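Local structure of Sts-2 protein (Mus musculus, 3D4I) at residues 90-95 / 117-122; 17-22 / 68-73; 59-64 / 96-101. The protein interferes with CBL-mediated down-regulation of receptor tyrosine kinases and carries, in the histidine phosphatase domain described here, an acid-dependent phosphatase activity. All blocks are in the same frame, centred on the assembly; numbering follows the deposited sequence.

Contact 1: residues 90-95 / 117-122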
# COMPACT_ATOMS: atom_id res chain seq x y z
N THR A 90 0.29 -25.20 -1.04
CA THR A 90 -0.17 -26.30 -1.90
C THR A 90 -1.59 -26.16 -2.43
O THR A 90 -2.01 -26.90 -3.32
CB THR A 90 -0.08 -27.66 -1.15
OG1 THR A 90 -0.88 -27.61 0.03
CG2 THR A 90 1.35 -27.93 -0.75
N ALA A 91 -2.37 -25.25 -1.86
CA ALA A 91 -3.74 -25.09 -2.27
C ALA A 91 -4.27 -23.75 -1.79
O ALA A 91 -3.79 -23.20 -0.81
CB ALA A 91 -4.61 -26.22 -1.75
N VAL A 92 -5.24 -23.22 -2.53
CA VAL A 92 -5.93 -22.01 -2.14
C VAL A 92 -7.40 -22.04 -2.48
O VAL A 92 -7.82 -22.39 -3.60
CB VAL A 92 -5.18 -20.64 -2.46
CG1 VAL A 92 -3.79 -20.81 -3.05
CG2 VAL A 92 -6.04 -19.61 -3.18
N PHE A 93 -8.17 -21.75 -1.44
CA PHE A 93 -9.59 -21.63 -1.51
C PHE A 93 -9.92 -20.16 -1.26
O PHE A 93 -9.24 -19.49 -0.46
CB PHE A 93 -10.24 -22.52 -0.45
CG PHE A 93 -9.96 -23.98 -0.64
CD1 PHE A 93 -8.74 -24.52 -0.23
CD2 PHE A 93 -10.89 -24.82 -1.24
CE1 PHE A 93 -8.45 -25.89 -0.42
CE2 PHE A 93 -10.62 -26.19 -1.42
CZ PHE A 93 -9.40 -26.71 -1.01
N ALA A 94 -10.93 -19.65 -1.96
CA ALA A 94 -11.37 -18.27 -1.74
C ALA A 94 -12.88 -18.19 -1.69
O ALA A 94 -13.58 -18.91 -2.42
CB ALA A 94 -10.85 -17.36 -2.88
N SER A 95 -13.39 -17.30 -0.85
CA SER A 95 -14.75 -16.83 -0.93
C SER A 95 -15.08 -16.28 -2.33
O SER A 95 -14.22 -15.67 -2.97
CB SER A 95 -14.96 -15.75 0.13
OG SER A 95 -16.07 -14.94 -0.18
N LEU A 117 -1.13 -23.21 -9.18
CA LEU A 117 -2.31 -23.50 -8.36
C LEU A 117 -3.54 -22.77 -8.87
O LEU A 117 -3.48 -21.57 -9.12
CB LEU A 117 -2.05 -23.11 -6.90
CG LEU A 117 -0.81 -23.70 -6.24
CD1 LEU A 117 -0.63 -23.18 -4.81
CD2 LEU A 117 -0.91 -25.23 -6.25
N LYS A 118 -4.64 -23.49 -8.99
CA LYS A 118 -5.92 -22.88 -9.31
C LYS A 118 -6.65 -22.48 -8.04
O LYS A 118 -6.65 -23.22 -7.04
CB LYS A 118 -6.83 -23.84 -10.10
CG LYS A 118 -6.18 -24.49 -11.31
CD LYS A 118 -7.24 -25.12 -12.21
CE LYS A 118 -6.59 -26.11 -13.15
NZ LYS A 118 -5.54 -25.47 -14.01
N ILE A 119 -7.32 -21.34 -8.10
CA ILE A 119 -8.11 -20.85 -6.99
C ILE A 119 -9.39 -21.63 -6.94
O ILE A 119 -10.15 -21.66 -7.92
CB ILE A 119 -8.41 -19.34 -7.11
CG1 ILE A 119 -7.11 -18.51 -7.07
CG2 ILE A 119 -9.42 -18.89 -6.02
CD1 ILE A 119 -7.25 -17.09 -7.66
N ARG A 120 -9.64 -22.27 -5.80
CA ARG A 120 -10.87 -23.02 -5.60
C ARG A 120 -11.90 -22.12 -4.95
O ARG A 120 -11.77 -21.77 -3.77
CB ARG A 120 -10.60 -24.24 -4.74
CG ARG A 120 -9.92 -25.33 -5.55
CD ARG A 120 -8.98 -26.15 -4.71
NE ARG A 120 -8.52 -27.31 -5.47
CZ ARG A 120 -7.73 -28.26 -4.98
NH1 ARG A 120 -7.29 -28.18 -3.74
NH2 ARG A 120 -7.39 -29.29 -5.75
N VAL A 121 -12.93 -21.76 -5.71
CA VAL A 121 -13.94 -20.85 -5.17
C VAL A 121 -14.93 -21.65 -4.34
O VAL A 121 -15.60 -22.58 -4.85
CB VAL A 121 -14.63 -19.99 -6.27
CG1 VAL A 121 -15.70 -19.07 -5.65
CG2 VAL A 121 -13.61 -19.16 -7.01
N GLU A 122 -15.00 -21.29 -3.07
CA GLU A 122 -15.83 -21.99 -2.09
C GLU A 122 -16.84 -21.04 -1.47
O GLU A 122 -16.51 -20.32 -0.52
CB GLU A 122 -14.96 -22.65 -1.00
CG GLU A 122 -15.77 -23.43 0.09
CD GLU A 122 -16.76 -24.44 -0.51
OE1 GLU A 122 -16.28 -25.40 -1.12
OE2 GLU A 122 -18.00 -24.26 -0.37
O HOH W 1 -5.77 -24.79 -5.15

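Contact 2: residues 17-22 / 68-73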
# COMPACT_ATOMS: atom_id res chain seq x y z
N HIS A 17 -9.30 -10.59 3.28
CA HIS A 17 -9.08 -9.86 2.05
C HIS A 17 -8.45 -8.48 2.34
O HIS A 17 -8.55 -7.96 3.46
CB HIS A 17 -10.42 -9.69 1.29
CG HIS A 17 -11.49 -8.99 2.08
ND1 HIS A 17 -11.48 -7.63 2.30
CD2 HIS A 17 -12.60 -9.47 2.70
CE1 HIS A 17 -12.55 -7.30 3.02
NE2 HIS A 17 -13.24 -8.40 3.28
N GLY A 18 -7.84 -7.89 1.33
CA GLY A 18 -7.32 -6.52 1.42
C GLY A 18 -8.38 -5.44 1.47
O GLY A 18 -9.60 -5.72 1.41
N GLU A 19 -7.91 -4.21 1.60
CA GLU A 19 -8.82 -3.07 1.73
C GLU A 19 -9.80 -3.04 0.54
O GLU A 19 -9.39 -3.17 -0.61
CB GLU A 19 -8.01 -1.78 1.79
CG GLU A 19 -8.88 -0.53 2.01
CD GLU A 19 -8.06 0.73 1.90
OE1 GLU A 19 -7.75 1.11 0.76
OE2 GLU A 19 -7.79 1.38 2.94
N ARG A 20 -11.08 -2.89 0.85
CA ARG A 20 -12.12 -2.77 -0.18
C ARG A 20 -12.44 -1.30 -0.48
O ARG A 20 -12.39 -0.44 0.41
CB ARG A 20 -13.36 -3.60 0.21
CG ARG A 20 -13.87 -3.38 1.59
CD ARG A 20 -14.90 -4.43 2.04
NE ARG A 20 -16.19 -4.22 1.40
CZ ARG A 20 -17.30 -4.87 1.74
NH1 ARG A 20 -17.28 -5.77 2.75
NH2 ARG A 20 -18.43 -4.61 1.09
N VAL A 21 -12.69 -0.99 -1.76
CA VAL A 21 -12.85 0.41 -2.17
C VAL A 21 -13.93 1.10 -1.37
O VAL A 21 -13.78 2.27 -1.01
CB VAL A 21 -13.17 0.62 -3.69
CG1 VAL A 21 -11.91 0.48 -4.51
CG2 VAL A 21 -14.27 -0.31 -4.16
N ASP A 22 -15.01 0.38 -1.08
CA ASP A 22 -16.12 1.01 -0.33
C ASP A 22 -15.82 1.28 1.15
O ASP A 22 -16.56 2.03 1.77
CB ASP A 22 -17.44 0.25 -0.49
CG ASP A 22 -17.37 -1.19 0.01
OD1 ASP A 22 -16.30 -1.82 -0.07
OD2 ASP A 22 -18.41 -1.70 0.46
N SER A 68 -9.31 -1.89 -3.29
CA SER A 68 -8.69 -0.60 -3.62
C SER A 68 -7.27 -0.82 -4.07
O SER A 68 -6.73 -1.93 -3.92
CB SER A 68 -8.69 0.30 -2.39
OG SER A 68 -7.85 -0.29 -1.38
N SER A 69 -6.63 0.22 -4.60
CA SER A 69 -5.20 0.15 -4.92
C SER A 69 -4.37 -0.25 -3.69
O SER A 69 -3.42 -1.04 -3.79
CB SER A 69 -4.73 1.51 -5.44
OG SER A 69 -5.44 1.81 -6.65
N CYS A 70 -4.74 0.27 -2.53
CA CYS A 70 -4.04 -0.06 -1.28
C CYS A 70 -4.29 -1.55 -0.90
O CYS A 70 -3.36 -2.23 -0.46
CB CYS A 70 -4.50 0.86 -0.16
SG CYS A 70 -3.61 0.63 1.40
N GLY A 71 -5.51 -2.04 -1.09
CA GLY A 71 -5.80 -3.48 -0.85
C GLY A 71 -4.94 -4.40 -1.71
O GLY A 71 -4.47 -5.45 -1.27
N ILE A 72 -4.76 -4.01 -2.97
CA ILE A 72 -3.89 -4.75 -3.90
C ILE A 72 -2.46 -4.75 -3.38
O ILE A 72 -1.80 -5.79 -3.41
CB ILE A 72 -3.93 -4.16 -5.34
CG1 ILE A 72 -5.33 -4.34 -5.95
CG2 ILE A 72 -2.86 -4.81 -6.23
CD1 ILE A 72 -5.61 -3.42 -7.21
N PHE A 73 -1.96 -3.58 -2.97
CA PHE A 73 -0.64 -3.48 -2.34
C PHE A 73 -0.52 -4.40 -1.11
O PHE A 73 0.48 -5.11 -0.98
CB PHE A 73 -0.30 -2.00 -2.00
CG PHE A 73 0.42 -1.82 -0.67
CD1 PHE A 73 1.79 -2.11 -0.54
CD2 PHE A 73 -0.27 -1.35 0.45
CE1 PHE A 73 2.45 -1.94 0.69
CE2 PHE A 73 0.40 -1.16 1.70
CZ PHE A 73 1.76 -1.48 1.80

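Contact 3: residues 59-64 / 96-101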
# COMPACT_ATOMS: atom_id res chain seq x y z
N LYS A 59 -23.01 -2.07 -13.01
CA LYS A 59 -23.97 -2.01 -11.91
C LYS A 59 -23.92 -3.17 -10.90
O LYS A 59 -24.36 -3.02 -9.77
CB LYS A 59 -25.41 -1.84 -12.43
CG LYS A 59 -25.97 -0.43 -12.27
CD LYS A 59 -27.48 -0.40 -12.55
CE LYS A 59 -28.24 0.50 -11.57
NZ LYS A 59 -28.38 -0.13 -10.21
N ASP A 60 -23.38 -4.32 -11.31
CA ASP A 60 -23.31 -5.49 -10.42
C ASP A 60 -22.24 -5.39 -9.32
O ASP A 60 -22.27 -6.15 -8.35
CB ASP A 60 -23.13 -6.77 -11.24
CG ASP A 60 -24.39 -7.17 -12.00
OD1 ASP A 60 -25.47 -6.56 -11.79
OD2 ASP A 60 -24.29 -8.11 -12.82
N PHE A 61 -21.30 -4.46 -9.48
CA PHE A 61 -20.29 -4.21 -8.46
C PHE A 61 -20.86 -3.57 -7.19
O PHE A 61 -20.22 -3.60 -6.14
CB PHE A 61 -19.17 -3.35 -9.03
CG PHE A 61 -18.35 -4.04 -10.07
CD1 PHE A 61 -17.29 -4.88 -9.71
CD2 PHE A 61 -18.61 -3.83 -11.43
CE1 PHE A 61 -16.53 -5.51 -10.68
CE2 PHE A 61 -17.83 -4.46 -12.41
CZ PHE A 61 -16.79 -5.29 -12.04
N GLU A 62 -22.06 -3.02 -7.31
CA GLU A 62 -22.83 -2.42 -6.21
C GLU A 62 -22.54 -3.16 -4.89
O GLU A 62 -22.04 -2.56 -3.94
CB GLU A 62 -24.34 -2.43 -6.56
CG GLU A 62 -25.30 -2.25 -5.38
CD GLU A 62 -26.78 -2.34 -5.77
OE1 GLU A 62 -27.15 -3.16 -6.64
OE2 GLU A 62 -27.58 -1.59 -5.18
N ASN A 63 -22.79 -4.47 -4.87
CA ASN A 63 -22.70 -5.28 -3.64
C ASN A 63 -21.48 -6.19 -3.56
O ASN A 63 -21.39 -7.04 -2.66
CB ASN A 63 -23.96 -6.14 -3.48
CG ASN A 63 -25.20 -5.30 -3.24
OD1 ASN A 63 -25.17 -4.30 -2.50
ND2 ASN A 63 -26.30 -5.69 -3.88
N ASP A 64 -20.56 -6.02 -4.50
CA ASP A 64 -19.43 -6.93 -4.66
C ASP A 64 -18.23 -6.08 -5.06
O ASP A 64 -17.72 -6.20 -6.16
CB ASP A 64 -19.75 -8.00 -5.71
CG ASP A 64 -18.67 -9.09 -5.81
OD1 ASP A 64 -18.01 -9.43 -4.79
OD2 ASP A 64 -18.48 -9.60 -6.93
N PRO A 96 -16.31 -16.51 -2.82
CA PRO A 96 -16.70 -16.02 -4.16
C PRO A 96 -16.73 -14.47 -4.32
O PRO A 96 -16.82 -13.96 -5.47
CB PRO A 96 -18.10 -16.63 -4.36
CG PRO A 96 -18.65 -16.80 -2.95
CD PRO A 96 -17.41 -17.25 -2.17
N ALA A 97 -16.68 -13.72 -3.21
CA ALA A 97 -16.60 -12.26 -3.25
C ALA A 97 -15.38 -11.80 -4.06
O ALA A 97 -14.28 -12.36 -3.94
CB ALA A 97 -16.57 -11.67 -1.85
N LEU A 98 -15.58 -10.79 -4.90
CA LEU A 98 -14.50 -10.30 -5.75
C LEU A 98 -13.26 -9.97 -4.94
O LEU A 98 -12.16 -10.35 -5.32
CB LEU A 98 -14.96 -9.05 -6.53
CG LEU A 98 -13.95 -8.40 -7.48
CD1 LEU A 98 -13.44 -9.39 -8.52
CD2 LEU A 98 -14.60 -7.16 -8.15
N ARG A 99 -13.44 -9.23 -3.86
CA ARG A 99 -12.34 -8.79 -2.99
C ARG A 99 -11.49 -9.96 -2.50
O ARG A 99 -10.27 -9.83 -2.40
CB ARG A 99 -12.87 -7.93 -1.82
CG ARG A 99 -13.84 -8.66 -0.87
CD ARG A 99 -14.56 -7.63 -0.06
NE ARG A 99 -15.52 -8.15 0.91
CZ ARG A 99 -16.81 -8.38 0.69
NH1 ARG A 99 -17.36 -8.23 -0.53
NH2 ARG A 99 -17.56 -8.80 1.70
N CYS A 100 -12.13 -11.11 -2.25
CA CYS A 100 -11.44 -12.32 -1.81
C CYS A 100 -10.73 -13.02 -2.94
O CYS A 100 -9.56 -13.37 -2.80
CB CYS A 100 -12.40 -13.29 -1.10
SG CYS A 100 -13.18 -12.59 0.35
N VAL A 101 -11.41 -13.24 -4.06
CA VAL A 101 -10.72 -13.82 -5.24
C VAL A 101 -9.53 -12.94 -5.71
O VAL A 101 -8.47 -13.47 -6.09
CB VAL A 101 -11.70 -14.17 -6.43
CG1 VAL A 101 -10.96 -14.80 -7.57
CG2 VAL A 101 -12.79 -15.14 -5.99
O HOH W 2 -19.97 -8.64 -1.09
O HOH W 3 -16.18 -8.00 -3.24
O HOH W 4 -17.71 -12.07 -7.27

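Contact 1: residues 90-95 / 117-122
Arg120 crosses over one face of the Phe93 ring where two parallel strands pair, and its long aliphatic stem does most of the touching. With CG anti to the carbonyl carbon (chi1 -76°), its CB sits above the ring plane at the CD2 rim, 3.6 Å from Phe93 CD2, and on its other flank 3.5 Å from Val92 O. CG continues the stem. A bend at chi2 then brings CD over the ring face, 4.0 Å from the Phe93 centroid, a CH-pi contact. At the tip, NH1 lies 3.8 Å from Phe93 CZ and also approaches the methyl of Ala91; the guanidinium plane is turned 46° from the ring. An arginine suits this partly exposed place because its methylenes shield the aromatic ring while NE forms a long, weak ion pair with Asp154.

Beneath these side chains the backbones are zipped together. Val92 O accepts from Arg120 N at 2.9 Å, Arg120 O accepts from Ala94 N, and Ala94 O accepts from Glu122 N at 2.8 Å. One step before the first of these bonds, a water bridges the backbones, accepting from Val92 N and donating to Lys118 O at 2.6 Å.

On the other face small and branched residues fit together, Ala94 CB resting 3.8 Å from Ile119 CG2. Strand 89-94, helix 98-111 and strand 119-121 form a beta-alpha-beta unit; the helix packs on that face, its Leu108 touching Val92, Leu117 and Ile119. Helix 172-187 meets Phe93 through Ile186, and strand 196-201 continues the sheet beyond strand 89-94, while strand 119-121 is outermost within this chain.

Contact 2: residues 17-22 / 68-73
Glu19 and Ser68 join the loop that follows the first strand of the sheet to the start of helix 69-85, and hydrogen bonds carry most of the contact. Ser68 is bound twice by Glu19: its backbone N donates to Glu19 O at 3.0 Å, and its OG donates to Glu19 OE1 at 2.6 Å, meeting the anti lone pair of that oxygen. The same hydroxyl caps the helix, accepting from Gly71 N at 2.9 Å. Serine suits this N-cap because one oxygen both gives and takes; with OG between the backbone N and the carbonyl carbon (chi1 64°), it can face the helix turn and the glutamate together. Glu19, with CG anti to its backbone N and an extended chain, carries its carboxylate to Ser68 OG, with Cys70 CB also 3.4 Å from OE1.

Close packing is the second element. Gly71 CA comes within 3.3 Å of Glu19 N, with Gly18 alongside. Glycine suits both places, since a CB on Gly18 would run into Gly71 O and one on Gly71 into Glu19 O.

Within segment 17-22, His17 ND1 donates to Gly18 O at 2.8 Å, with the acceptor in the ring plane, which fixes the rotation of the imidazole. Arg20 grips Asp22 side-on in a salt bridge, NE and NH2 each taking one carboxylate oxygen.

His17 and Gly18 belong to the Arg-His-Gly signature of histidine phosphatases. Glu19, buried beside it, has several donors on its carboxylate, which would be expected to stabilise its negative charge: OE1 also accepts from Asn46, and OE2 from Gly261 N of the second subunit. The chemistry therefore implies that one carboxylate ties the signature loop, a helix start and the dimer interface together.

Contact 3: residues 59-64 / 96-101
Asp64 accepts a hydrogen bond from Leu98 N, a buried polar contact that fastens the long loop ahead of helix 69-85 to the first turn of helix 98-111. The bond to Asp64 OD1 is 2.8 Å long and nearly straight at 171°, and it uses the syn lone pair. With CG anti to the backbone N (chi1 -173°), the carboxylate reaches across to the helix start, where Leu98 CB also lies 3.5 Å from OD1. An acid suits this place: the N-H groups of a helix start, together with the positive end of its dipole, would be expected to stabilise the negative charge.

Helix 98-111 is the helix of a beta-alpha-beta unit in the histidine phosphatase fold, and its start follows a short link after strand 89-94, with Ala97 at the N-cap. Waters fill in around it. One donates to Asp64 OD1 and accepts from both N and NH1 of Arg99, another donates to Asp64 OD2 at 2.6 Å and to Pro96 O, and a third joins Asn63 O to Arg99 NH1. The two waters at NH1 lie in the guanidinium plane.

Asp64 OD2 is further paired with Arg54, and Arg99 NH2 with Glu132, both in salt bridges. Beside this polar core, Leu98 CD2 meets the ring edge of Phe61, in its plane, 3.6 Å from CE1; Arg54 also makes a cation-pi contact with that ring.

From the N terminus, the chain leaves its first strand into 17-22, the opening half of contact 2. Before that loop closes at 68-73, segment 59-64 opens contact 3, so contacts 2 and 3 cross. The chain runs through helix 69-85 into 90-95, which opens contact 1, and on into 96-101, which closes contact 3; these two cross as well, contact 1 closing only at 117-122. Contacts 1 and 2 are in series. Contacts 2 and 3 touch where His17 and Arg20 approach Arg99, and contacts 1 and 3 where Pro96 packs on Val121. Contact 1 ties strand 119-121 to the sheet, contact 2 the signature loop to helix 69-85, and contact 3 a loop to helix 98-111.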